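Coelenterazine-binding protein with bound coelenterazine (Renilla muelleri, PDB 2HPS) binds the luciferin coelenterazine and, probably only once calcium is bound, makes it available to luciferase and oxygen for bioluminescence. Local coordinates at residues R9-M20 / V78-L89; E56-V64 / M99-M107. All blocks are in the same frame, centred on the assembly; numbering follows the deposited sequence.

The two contacts illustrate how a four-EF-hand protein encloses a hydrophobic ligand: helices from different parts of the chain pack against one another, and residues at the ends or flanks of each interface turn to the ligand. Interaction 1 joins 9-20 to 78-89 within the N-terminal half; interaction 2 joins 56-64 to the start of the third EF-hand. Their centres lie 18 Å apart, yet they touch where Arg19 NH2 comes 3.6 Å from Val64 CG1. Both reach the same phenol of c2-hydroxy-coelenterazine: Arg19 NE is 2.7 Å from its O17, and Phe61 CE2 is 3.8 Å from its ring atom C13. Tyr36 ties them further, hydrogen-bonding Arg19, Gln103 and the ligand.

Interaction 1: R9-M20 / V78-L89; sequences RAYHLRKMKTRM and VEEAAVNATDSL. With CTZ (c2-hydroxy-coelenterazine), chain B.
With CG turned anti to the backbone N (chi1 -162°), the His12 imidazole comes edge-on to Thr86, whose own chi1 of -67° sets OG1 beside its backbone N and puts CG2 anti to that nitrogen, toward Arg9 NH1. His12 ND1 and Thr86 OG1 then meet at 2.9 Å in the plane of the ring, in a nearly straight hydrogen bond whose proton could come from either partner; NE2 of the same ring bonds the carbonyl of Leu168, so both ring nitrogens are engaged. Thr86 is also a knob among Arg9, His12, Leu13 and Met16, with Leu13 CD2 only 3.3 Å from its OG1. One turn back along its helix, Ala82 sits as a knob among Leu13, Met16, Lys17 and Met20, and its small CB lies 3.5 Å from Lys17 N, which lets the axes approach to 8.2 Å. Met16 folds back so that its selenium rests 3.7 Å from Leu89 CD1. At the outer end the extended Arg9 delivers NH1 and NH2 to a single oxygen, Asp87 OD1, the shorter bond being NH2 at 3.0 Å, with guanidinium and carboxylate nearly coplanar. At the inner end Arg19 sends NE to O17 of the ligand almost in line (163°), with NH2 adding a weak second bond. This knobs-into-holes packing joins the first and last helices of the N-terminal EF-hand pair, at the wall of the coelenterazine pocket.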
loop_
_atom_site.group_PDB
_atom_site.type_symbol
_atom_site.label_atom_id
_atom_site.label_comp_id
_atom_site.label_asym_id
_atom_site.label_seq_id
_atom_site.Cartn_x
_atom_site.Cartn_y
_atom_site.Cartn_z
ATOM N N ARG A 9 -16.333 2.971 -10.149
ATOM C CA ARG A 9 -16.296 3.373 -8.745
ATOM C C ARG A 9 -16.364 2.138 -7.843
ATOM O O ARG A 9 -15.637 2.049 -6.852
ATOM C CB ARG A 9 -17.413 4.357 -8.403
ATOM C CG ARG A 9 -17.321 4.825 -6.946
ATOM C CD ARG A 9 -18.337 5.896 -6.630
ATOM N NE ARG A 9 -18.223 6.325 -5.232
ATOM C CZ ARG A 9 -17.350 7.215 -4.753
ATOM N NH1 ARG A 9 -16.472 7.828 -5.551
ATOM N NH2 ARG A 9 -17.359 7.496 -3.455
ATOM N N ALA A 10 -17.224 1.183 -8.204
ATOM C CA ALA A 10 -17.352 -0.052 -7.421
ATOM C C ALA A 10 -16.018 -0.767 -7.310
ATOM O O ALA A 10 -15.605 -1.155 -6.214
ATOM C CB ALA A 10 -18.409 -0.989 -8.046
ATOM N N TYR A 11 -15.330 -0.908 -8.445
ATOM C CA TYR A 11 -14.068 -1.640 -8.471
ATOM C C TYR A 11 -12.990 -0.885 -7.672
ATOM O O TYR A 11 -12.255 -1.480 -6.889
ATOM C CB TYR A 11 -13.623 -1.890 -9.921
ATOM C CG TYR A 11 -12.280 -2.581 -9.995
ATOM C CD1 TYR A 11 -12.119 -3.884 -9.500
ATOM C CD2 TYR A 11 -11.157 -1.907 -10.476
ATOM C CE1 TYR A 11 -10.868 -4.524 -9.527
ATOM C CE2 TYR A 11 -9.910 -2.529 -10.499
ATOM C CZ TYR A 11 -9.767 -3.827 -10.022
ATOM O OH TYR A 11 -8.540 -4.450 -10.060
ATOM N N HIS A 12 -12.914 0.430 -7.872
ATOM C CA HIS A 12 -11.916 1.219 -7.141
ATOM C C HIS A 12 -12.146 1.148 -5.641
ATOM O O HIS A 12 -11.199 0.931 -4.874
ATOM C CB HIS A 12 -11.871 2.669 -7.612
ATOM C CG HIS A 12 -10.617 3.363 -7.204
ATOM N ND1 HIS A 12 -10.459 3.944 -5.964
ATOM C CD2 HIS A 12 -9.431 3.502 -7.845
ATOM C CE1 HIS A 12 -9.227 4.418 -5.862
ATOM N NE2 HIS A 12 -8.590 4.179 -6.995
ATOM N N LEU A 13 -13.407 1.257 -5.215
ATOM C CA LEU A 13 -13.703 1.114 -3.778
ATOM C C LEU A 13 -13.349 -0.262 -3.237
ATOM O O LEU A 13 -12.951 -0.398 -2.078
ATOM C CB LEU A 13 -15.188 1.395 -3.501
ATOM C CG LEU A 13 -15.666 2.841 -3.607
ATOM C CD1 LEU A 13 -17.204 2.880 -3.597
ATOM C CD2 LEU A 13 -15.121 3.649 -2.415
ATOM N N ARG A 14 -13.575 -1.293 -4.051
ATOM C CA ARG A 14 -13.207 -2.666 -3.687
ATOM C C ARG A 14 -11.707 -2.789 -3.451
ATOM O O ARG A 14 -11.279 -3.379 -2.453
ATOM C CB ARG A 14 -13.667 -3.647 -4.762
ATOM C CG ARG A 14 -13.460 -5.122 -4.396
ATOM C CD ARG A 14 -14.078 -6.026 -5.493
ATOM N NE ARG A 14 -13.864 -7.441 -5.209
ATOM C CZ ARG A 14 -14.647 -8.194 -4.442
ATOM N NH1 ARG A 14 -15.719 -7.667 -3.839
ATOM N NH2 ARG A 14 -14.335 -9.488 -4.256
ATOM N N LYS A 15 -10.918 -2.160 -4.327
ATOM C CA LYS A 15 -9.487 -2.105 -4.138
ATOM C C LYS A 15 -9.149 -1.382 -2.833
ATOM O O LYS A 15 -8.359 -1.878 -2.027
ATOM C CB LYS A 15 -8.818 -1.417 -5.321
ATOM C CG LYS A 15 -8.797 -2.267 -6.606
ATOM C CD LYS A 15 -7.880 -1.673 -7.663
ATOM C CE LYS A 15 -8.340 -0.289 -8.151
ATOM N NZ LYS A 15 -7.413 0.277 -9.238
HETATM N N MSE A 16 -9.765 -0.226 -2.624
HETATM C CA MSE A 16 -9.433 0.590 -1.450
HETATM C C MSE A 16 -9.849 -0.101 -0.146
HETATM O O MSE A 16 -9.153 -0.018 0.857
HETATM C CB MSE A 16 -10.033 1.990 -1.547
HETATM C CG MSE A 16 -9.516 2.824 -2.704
HETATM SE SE MSE A 16 -7.527 2.993 -2.720
HETATM C CE MSE A 16 -7.134 1.744 -4.270
ATOM N N LYS A 17 -10.983 -0.795 -0.156
ATOM C CA LYS A 17 -11.391 -1.542 1.032
ATOM C C LYS A 17 -10.399 -2.676 1.376
ATOM O O LYS A 17 -10.150 -2.985 2.547
ATOM C CB LYS A 17 -12.823 -2.094 0.864
ATOM C CG LYS A 17 -13.398 -2.636 2.184
ATOM C CD LYS A 17 -14.827 -3.208 2.070
ATOM C CE LYS A 17 -15.195 -3.922 3.381
ATOM N NZ LYS A 17 -16.558 -4.538 3.282
ATOM N N THR A 18 -9.824 -3.288 0.348
ATOM C CA THR A 18 -8.840 -4.352 0.539
ATOM C C THR A 18 -7.599 -3.756 1.226
ATOM O O THR A 18 -7.075 -4.312 2.198
ATOM C CB THR A 18 -8.519 -4.983 -0.819
ATOM O OG1 THR A 18 -9.749 -5.494 -1.378
ATOM C CG2 THR A 18 -7.530 -6.134 -0.668
ATOM N N ARG A 19 -7.201 -2.586 0.752
ATOM C CA ARG A 19 -6.067 -1.849 1.323
ATOM C C ARG A 19 -6.372 -1.465 2.776
ATOM O O ARG A 19 -5.547 -1.638 3.663
ATOM C CB ARG A 19 -5.828 -0.586 0.496
ATOM C CG ARG A 19 -4.758 0.331 1.049
ATOM C CD ARG A 19 -4.677 1.587 0.179
ATOM N NE ARG A 19 -3.980 2.674 0.880
ATOM C CZ ARG A 19 -4.092 3.969 0.575
ATOM N NH1 ARG A 19 -4.858 4.378 -0.440
ATOM N NH2 ARG A 19 -3.413 4.863 1.276
HETATM N N MSE A 20 -7.571 -0.959 3.019
HETATM C CA MSE A 20 -7.892 -0.478 4.346
HETATM C C MSE A 20 -8.015 -1.606 5.348
HETATM O O MSE A 20 -7.704 -1.428 6.540
HETATM C CB MSE A 20 -9.149 0.380 4.313
HETATM C CG MSE A 20 -9.001 1.670 3.521
HETATM SE SE MSE A 20 -7.650 2.830 4.321
HETATM C CE MSE A 20 -6.108 2.521 3.366
ATOM N N VAL A 78 -13.680 0.579 8.043
ATOM C CA VAL A 78 -12.854 0.338 6.860
ATOM C C VAL A 78 -13.507 0.818 5.556
ATOM O O VAL A 78 -12.812 1.322 4.683
ATOM C CB VAL A 78 -12.368 -1.131 6.750
ATOM C CG1 VAL A 78 -11.520 -1.487 7.980
ATOM C CG2 VAL A 78 -13.553 -2.098 6.572
ATOM N N GLU A 79 -14.835 0.709 5.425
ATOM C CA GLU A 79 -15.459 1.197 4.184
ATOM C C GLU A 79 -15.519 2.729 4.117
ATOM O O GLU A 79 -15.385 3.290 3.022
ATOM C CB GLU A 79 -16.807 0.508 3.843
ATOM C CG GLU A 79 -17.544 1.008 2.543
ATOM C CD GLU A 79 -16.807 0.800 1.181
ATOM O OE1 GLU A 79 -17.311 1.323 0.154
ATOM O OE2 GLU A 79 -15.757 0.117 1.096
ATOM N N GLU A 80 -15.675 3.402 5.262
ATOM C CA GLU A 80 -15.620 4.873 5.273
ATOM C C GLU A 80 -14.225 5.366 4.851
ATOM O O GLU A 80 -14.109 6.301 4.046
ATOM C CB GLU A 80 -16.002 5.453 6.634
ATOM C CG GLU A 80 -16.092 6.982 6.663
ATOM C CD GLU A 80 -16.652 7.528 7.977
ATOM O OE1 GLU A 80 -17.530 6.871 8.579
ATOM O OE2 GLU A 80 -16.219 8.615 8.405
ATOM N N ALA A 81 -13.184 4.724 5.378
ATOM C CA ALA A 81 -11.812 5.046 4.976
ATOM C C ALA A 81 -11.578 4.748 3.494
ATOM O O ALA A 81 -10.892 5.516 2.806
ATOM C CB ALA A 81 -10.806 4.289 5.844
ATOM N N ALA A 82 -12.151 3.642 3.006
ATOM C CA ALA A 82 -12.068 3.297 1.581
ATOM C C ALA A 82 -12.705 4.377 0.691
ATOM O O ALA A 82 -12.139 4.782 -0.316
ATOM C CB ALA A 82 -12.688 1.911 1.304
ATOM N N VAL A 83 -13.878 4.867 1.083
ATOM C CA VAL A 83 -14.510 5.952 0.354
ATOM C C VAL A 83 -13.608 7.203 0.329
ATOM O O VAL A 83 -13.457 7.848 -0.707
ATOM C CB VAL A 83 -15.918 6.269 0.936
ATOM C CG1 VAL A 83 -16.392 7.588 0.426
ATOM C CG2 VAL A 83 -16.928 5.136 0.565
ATOM N N ASN A 84 -13.013 7.527 1.471
ATOM C CA ASN A 84 -12.103 8.677 1.561
ATOM C C ASN A 84 -10.900 8.519 0.627
ATOM O O ASN A 84 -10.511 9.474 -0.047
ATOM C CB ASN A 84 -11.647 8.889 2.995
ATOM C CG ASN A 84 -12.779 9.360 3.910
ATOM O OD1 ASN A 84 -13.786 9.906 3.447
ATOM N ND2 ASN A 84 -12.602 9.161 5.204
ATOM N N ALA A 85 -10.358 7.301 0.564
ATOM C CA ALA A 85 -9.265 6.969 -0.361
ATOM C C ALA A 85 -9.670 7.159 -1.826
ATOM O O ALA A 85 -8.974 7.813 -2.606
ATOM C CB ALA A 85 -8.783 5.502 -0.108
ATOM N N THR A 86 -10.803 6.572 -2.223
ATOM C CA THR A 86 -11.275 6.657 -3.598
ATOM C C THR A 86 -11.565 8.106 -3.977
ATOM O O THR A 86 -11.129 8.580 -5.037
ATOM C CB THR A 86 -12.520 5.749 -3.776
ATOM O OG1 THR A 86 -12.093 4.382 -3.617
ATOM C CG2 THR A 86 -13.181 5.950 -5.154
ATOM N N ASP A 87 -12.265 8.812 -3.086
ATOM C CA ASP A 87 -12.624 10.219 -3.337
ATOM C C ASP A 87 -11.365 11.071 -3.521
ATOM O O ASP A 87 -11.291 11.853 -4.467
ATOM C CB ASP A 87 -13.491 10.791 -2.199
ATOM C CG ASP A 87 -14.936 10.319 -2.253
ATOM O OD1 ASP A 87 -15.349 9.736 -3.271
ATOM O OD2 ASP A 87 -15.658 10.527 -1.246
ATOM N N SER A 88 -10.390 10.888 -2.632
ATOM C CA SER A 88 -9.112 11.635 -2.695
ATOM C C SER A 88 -8.271 11.307 -3.928
ATOM O O SER A 88 -7.855 12.214 -4.669
ATOM C CB SER A 88 -8.303 11.503 -1.404
ATOM O OG SER A 88 -8.002 10.162 -1.089
ATOM N N LEU A 89 -8.036 10.011 -4.155
ATOM C CA LEU A 89 -7.181 9.575 -5.267
ATOM C C LEU A 89 -7.728 9.907 -6.634
ATOM O O LEU A 89 -6.975 10.318 -7.506
ATOM C CB LEU A 89 -6.901 8.072 -5.178
ATOM C CG LEU A 89 -5.949 7.710 -4.042
ATOM C CD1 LEU A 89 -6.053 6.226 -3.707
ATOM C CD2 LEU A 89 -4.501 8.124 -4.392
HETATM N N1 CTZ B . 0.979 -3.020 2.309
HETATM C C2 CTZ B . 0.679 -3.039 3.636
HETATM C C3 CTZ B . 0.074 -4.360 3.814
HETATM N N4 CTZ B . 0.051 -5.037 2.669
HETATM C C5 CTZ B . -0.412 -6.268 2.367
HETATM C C6 CTZ B . -0.324 -6.709 1.044
HETATM N N7 CTZ B . 0.219 -5.931 0.083
HETATM C C8 CTZ B . 0.701 -4.698 0.356
HETATM C C9 CTZ B . 0.592 -4.213 1.752
HETATM C C10 CTZ B . 0.919 -1.930 4.633
HETATM C C11 CTZ B . 0.079 -0.760 4.187
HETATM C C12 CTZ B . 0.704 0.396 3.719
HETATM C C13 CTZ B . -0.040 1.487 3.287
HETATM C C14 CTZ B . -1.435 1.405 3.336
HETATM C C15 CTZ B . -2.074 0.243 3.795
HETATM C C16 CTZ B . -1.313 -0.847 4.223
HETATM O O17 CTZ B . -2.165 2.467 2.911
HETATM O O18 CTZ B . -0.394 -4.838 4.920
HETATM C C19 CTZ B . -0.800 -8.069 0.704
HETATM C C20 CTZ B . -1.912 -8.635 1.331
HETATM C C21 CTZ B . -2.323 -9.923 0.995
HETATM C C22 CTZ B . -1.611 -10.662 0.039
HETATM C C23 CTZ B . -0.496 -10.116 -0.581
HETATM C C24 CTZ B . -0.085 -8.820 -0.247
HETATM O O25 CTZ B . -2.034 -11.919 -0.262
HETATM C C26 CTZ B . 1.296 -3.783 -0.698
HETATM C C27 CTZ B . 2.755 -4.120 -0.870
HETATM C C28 CTZ B . 3.755 -3.216 -0.514
HETATM C C29 CTZ B . 5.093 -3.570 -0.697
HETATM C C30 CTZ B . 5.417 -4.832 -1.219
HETATM C C31 CTZ B . 4.415 -5.729 -1.587
HETATM C C32 CTZ B . 3.076 -5.366 -1.417
#

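Interaction 2: E56-V64 / M99-M107; sequences ETRQEFLRV and MAVIQSLIM. With CTZ (c2-hydroxy-coelenterazine), chain B.
Across the interface, Glu60 of helix 56-64 fits as a knob among Met99, Ile102, Gln103 and Ile106, joining the second EF-hand to the start of the third, with the short segment axes 10.2 Å apart and running 151° to each other. The tight part lies toward the ligand. There the extended Gln103 lays its NE2 over the centre of the Phe61 ring, 3.2 Å above the plane, with amide and ring planes steeply inclined; the same nitrogen is hydrogen-bonded to Tyr36. Gln103 OE1 nestles against both methyls of Val64, 3.6 Å from CG2. Beyond the ring, at its edge, stands the selenium of Met107, whose CE also touches the ligand.

The other side is looser and more polar. Arg63, bent at chi3 (73°), grips Glu60 side-on, NE to OE1 at 2.9 Å and NH2 to OE2 at 2.8 Å, while CE of Met99 stands over one guanidinium face, toward its rim. The remaining nitrogen of Arg63, NH1, bonds a glycerol, probably from the crystallisation liquor. Replacing Glu60 by an alanine is likely to leave Arg63 without its carboxylate mate and to open a gap beside Ile102 and Gln103, where a water would lose one of its partners. That water bridges the two segments: it is hydrogen-bonded to Glu60 OE2 at 2.7 Å and to Met99 O, and accepts from Gln103 N at 2.9 Å.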
loop_
_atom_site.group_PDB
_atom_site.type_symbol
_atom_site.label_atom_id
_atom_site.label_comp_id
_atom_site.label_asym_id
_atom_site.label_seq_id
_atom_site.Cartn_x
_atom_site.Cartn_y
_atom_site.Cartn_z
ATOM N N GLU A 56 10.614 10.339 8.976
ATOM C CA GLU A 56 10.128 10.737 7.655
ATOM C C GLU A 56 9.033 9.756 7.183
ATOM O O GLU A 56 8.001 10.169 6.644
ATOM C CB GLU A 56 11.289 10.766 6.660
ATOM C CG GLU A 56 12.238 11.940 6.853
ATOM C CD GLU A 56 13.500 11.827 6.008
ATOM O OE1 GLU A 56 13.471 11.158 4.945
ATOM O OE2 GLU A 56 14.539 12.419 6.407
ATOM N N THR A 57 9.264 8.472 7.426
ATOM C CA THR A 57 8.279 7.423 7.092
ATOM C C THR A 57 6.991 7.636 7.891
ATOM O O THR A 57 5.895 7.671 7.314
ATOM C CB THR A 57 8.840 6.007 7.339
ATOM O OG1 THR A 57 10.075 5.857 6.618
ATOM C CG2 THR A 57 7.841 4.917 6.886
ATOM N N ARG A 58 7.116 7.827 9.206
ATOM C CA ARG A 58 5.936 8.155 10.027
ATOM C C ARG A 58 5.185 9.405 9.525
ATOM O O ARG A 58 3.962 9.402 9.415
ATOM C CB ARG A 58 6.327 8.293 11.509
ATOM C CG ARG A 58 5.173 8.002 12.485
ATOM C CD ARG A 58 5.568 8.264 13.954
ATOM N NE ARG A 58 5.979 9.658 14.178
ATOM C CZ ARG A 58 5.186 10.621 14.639
ATOM N NH1 ARG A 58 3.914 10.361 14.961
ATOM N NH2 ARG A 58 5.664 11.853 14.789
ATOM N N GLN A 59 5.917 10.480 9.224
ATOM C CA GLN A 59 5.296 11.710 8.775
ATOM C C GLN A 59 4.538 11.522 7.452
ATOM O O GLN A 59 3.466 12.095 7.269
ATOM C CB GLN A 59 6.343 12.823 8.666
ATOM C CG GLN A 59 6.790 13.342 10.041
ATOM C CD GLN A 59 5.653 13.972 10.842
ATOM O OE1 GLN A 59 4.777 14.638 10.288
ATOM N NE2 GLN A 59 5.662 13.753 12.159
ATOM N N GLU A 60 5.080 10.687 6.568
ATOM C CA GLU A 60 4.400 10.462 5.285
ATOM C C GLU A 60 3.117 9.683 5.539
ATOM O O GLU A 60 2.059 10.025 4.991
ATOM C CB GLU A 60 5.299 9.765 4.255
ATOM C CG GLU A 60 4.624 9.551 2.872
ATOM C CD GLU A 60 4.151 10.845 2.159
ATOM O OE1 GLU A 60 4.450 11.999 2.586
ATOM O OE2 GLU A 60 3.443 10.707 1.137
ATOM N N PHE A 61 3.192 8.669 6.399
ATOM C CA PHE A 61 1.966 7.964 6.792
ATOM C C PHE A 61 0.921 8.873 7.439
ATOM O O PHE A 61 -0.271 8.733 7.183
ATOM C CB PHE A 61 2.271 6.740 7.663
ATOM C CG PHE A 61 2.578 5.504 6.857
ATOM C CD1 PHE A 61 3.757 5.417 6.121
ATOM C CD2 PHE A 61 1.669 4.447 6.816
ATOM C CE1 PHE A 61 4.042 4.262 5.337
ATOM C CE2 PHE A 61 1.928 3.309 6.044
ATOM C CZ PHE A 61 3.123 3.211 5.311
ATOM N N LEU A 62 1.362 9.820 8.269
ATOM C CA LEU A 62 0.420 10.750 8.879
ATOM C C LEU A 62 -0.217 11.654 7.836
ATOM O O LEU A 62 -1.400 11.960 7.918
ATOM C CB LEU A 62 1.107 11.592 9.964
ATOM C CG LEU A 62 1.539 10.839 11.222
ATOM C CD1 LEU A 62 2.345 11.805 12.097
ATOM C CD2 LEU A 62 0.363 10.240 11.989
ATOM N N ARG A 63 0.570 12.073 6.846
ATOM C CA ARG A 63 0.066 12.926 5.773
ATOM C C ARG A 63 -1.065 12.229 5.004
ATOM O O ARG A 63 -2.122 12.818 4.731
ATOM C CB ARG A 63 1.211 13.318 4.830
ATOM C CG ARG A 63 0.814 14.459 3.854
ATOM C CD ARG A 63 1.994 14.785 2.918
ATOM N NE ARG A 63 2.198 13.735 1.919
ATOM C CZ ARG A 63 1.490 13.621 0.797
ATOM N NH1 ARG A 63 0.525 14.492 0.516
ATOM N NH2 ARG A 63 1.737 12.620 -0.036
ATOM N N VAL A 64 -0.826 10.967 4.660
ATOM C CA VAL A 64 -1.829 10.116 4.011
ATOM C C VAL A 64 -3.003 9.836 4.969
ATOM O O VAL A 64 -4.151 9.908 4.549
ATOM C CB VAL A 64 -1.180 8.840 3.423
ATOM C CG1 VAL A 64 -2.224 7.914 2.794
ATOM C CG2 VAL A 64 -0.137 9.237 2.371
HETATM N N MSE A 99 2.836 12.958 -6.097
HETATM C CA MSE A 99 2.926 12.987 -4.645
HETATM C C MSE A 99 2.266 11.755 -4.046
HETATM O O MSE A 99 2.700 11.264 -3.000
HETATM C CB MSE A 99 2.287 14.252 -4.074
HETATM C CG MSE A 99 3.136 15.478 -4.231
HETATM SE SE MSE A 99 4.901 15.289 -3.351
HETATM C CE MSE A 99 4.447 14.481 -1.782
ATOM N N ALA A 100 1.221 11.252 -4.714
ATOM C CA ALA A 100 0.465 10.095 -4.201
ATOM C C ALA A 100 1.246 8.783 -4.134
ATOM O O ALA A 100 0.864 7.862 -3.390
ATOM C CB ALA A 100 -0.800 9.895 -5.004
ATOM N N VAL A 101 2.336 8.688 -4.900
ATOM C CA VAL A 101 3.126 7.445 -4.906
ATOM C C VAL A 101 4.373 7.504 -4.032
ATOM O O VAL A 101 5.104 6.520 -3.895
ATOM C CB VAL A 101 3.484 6.994 -6.340
ATOM C CG1 VAL A 101 2.195 6.805 -7.152
ATOM C CG2 VAL A 101 4.435 7.993 -7.023
ATOM N N ILE A 102 4.612 8.672 -3.440
ATOM C CA ILE A 102 5.749 8.854 -2.544
ATOM C C ILE A 102 5.788 7.829 -1.407
ATOM O O ILE A 102 6.839 7.260 -1.109
ATOM C CB ILE A 102 5.801 10.336 -2.059
ATOM C CG1 ILE A 102 6.129 11.247 -3.252
ATOM C CG2 ILE A 102 6.742 10.518 -0.883
ATOM C CD1 ILE A 102 7.580 11.119 -3.808
ATOM N N GLN A 103 4.638 7.561 -0.797
ATOM C CA GLN A 103 4.554 6.562 0.247
ATOM C C GLN A 103 5.051 5.190 -0.238
ATOM O O GLN A 103 5.836 4.515 0.444
ATOM C CB GLN A 103 3.106 6.477 0.708
ATOM C CG GLN A 103 2.875 5.733 1.980
ATOM C CD GLN A 103 1.384 5.645 2.292
ATOM O OE1 GLN A 103 0.528 5.848 1.415
ATOM N NE2 GLN A 103 1.066 5.366 3.542
ATOM N N SER A 104 4.618 4.787 -1.432
ATOM C CA SER A 104 5.005 3.498 -1.975
ATOM C C SER A 104 6.488 3.465 -2.337
ATOM O O SER A 104 7.127 2.436 -2.212
ATOM C CB SER A 104 4.151 3.156 -3.193
ATOM O OG SER A 104 2.812 2.861 -2.809
ATOM N N LEU A 105 7.024 4.592 -2.813
ATOM C CA LEU A 105 8.455 4.679 -3.132
ATOM C C LEU A 105 9.332 4.636 -1.878
ATOM O O LEU A 105 10.437 4.065 -1.897
ATOM C CB LEU A 105 8.750 5.931 -3.970
ATOM C CG LEU A 105 8.226 5.843 -5.416
ATOM C CD1 LEU A 105 8.374 7.165 -6.174
ATOM C CD2 LEU A 105 8.881 4.679 -6.199
ATOM N N ILE A 106 8.840 5.224 -0.784
ATOM C CA ILE A 106 9.493 5.044 0.523
ATOM C C ILE A 106 9.530 3.562 0.895
ATOM O O ILE A 106 10.593 3.038 1.267
ATOM C CB ILE A 106 8.826 5.889 1.633
ATOM C CG1 ILE A 106 9.090 7.376 1.370
ATOM C CG2 ILE A 106 9.311 5.453 3.049
ATOM C CD1 ILE A 106 8.487 8.291 2.427
HETATM N N MSE A 107 8.391 2.875 0.755
HETATM C CA MSE A 107 8.350 1.441 1.022
HETATM C C MSE A 107 9.285 0.666 0.116
HETATM O O MSE A 107 9.988 -0.220 0.579
HETATM C CB MSE A 107 6.934 0.896 0.931
HETATM C CG MSE A 107 6.032 1.568 1.928
HETATM SE SE MSE A 107 4.218 0.828 1.862
HETATM C CE MSE A 107 4.476 -0.563 2.241
HETATM N N1 CTZ B . 0.979 -3.020 2.309
HETATM C C2 CTZ B . 0.679 -3.039 3.636
HETATM C C3 CTZ B . 0.074 -4.360 3.814
HETATM N N4 CTZ B . 0.051 -5.037 2.669
HETATM C C5 CTZ B . -0.412 -6.268 2.367
HETATM C C6 CTZ B . -0.324 -6.709 1.044
HETATM N N7 CTZ B . 0.219 -5.931 0.083
HETATM C C8 CTZ B . 0.701 -4.698 0.356
HETATM C C9 CTZ B . 0.592 -4.213 1.752
HETATM C C10 CTZ B . 0.919 -1.930 4.633
HETATM C C11 CTZ B . 0.079 -0.760 4.187
HETATM C C12 CTZ B . 0.704 0.396 3.719
HETATM C C13 CTZ B . -0.040 1.487 3.287
HETATM C C14 CTZ B . -1.435 1.405 3.336
HETATM C C15 CTZ B . -2.074 0.243 3.795
HETATM C C16 CTZ B . -1.313 -0.847 4.223
HETATM O O17 CTZ B . -2.165 2.467 2.911
HETATM O O18 CTZ B . -0.394 -4.838 4.920
HETATM C C19 CTZ B . -0.800 -8.069 0.704
HETATM C C20 CTZ B . -1.912 -8.635 1.331
HETATM C C21 CTZ B . -2.323 -9.923 0.995
HETATM C C22 CTZ B . -1.611 -10.662 0.039
HETATM C C23 CTZ B . -0.496 -10.116 -0.581
HETATM C C24 CTZ B . -0.085 -8.820 -0.247
HETATM O O25 CTZ B . -2.034 -11.919 -0.262
HETATM C C26 CTZ B . 1.296 -3.783 -0.698
HETATM C C27 CTZ B . 2.755 -4.120 -0.870
HETATM C C28 CTZ B . 3.755 -3.216 -0.514
HETATM C C29 CTZ B . 5.093 -3.570 -0.697
HETATM C C30 CTZ B . 5.417 -4.832 -1.219
HETATM C C31 CTZ B . 4.415 -5.729 -1.587
HETATM C C32 CTZ B . 3.076 -5.366 -1.417
HETATM O O HOH W 1 2.375 9.390 -0.949
#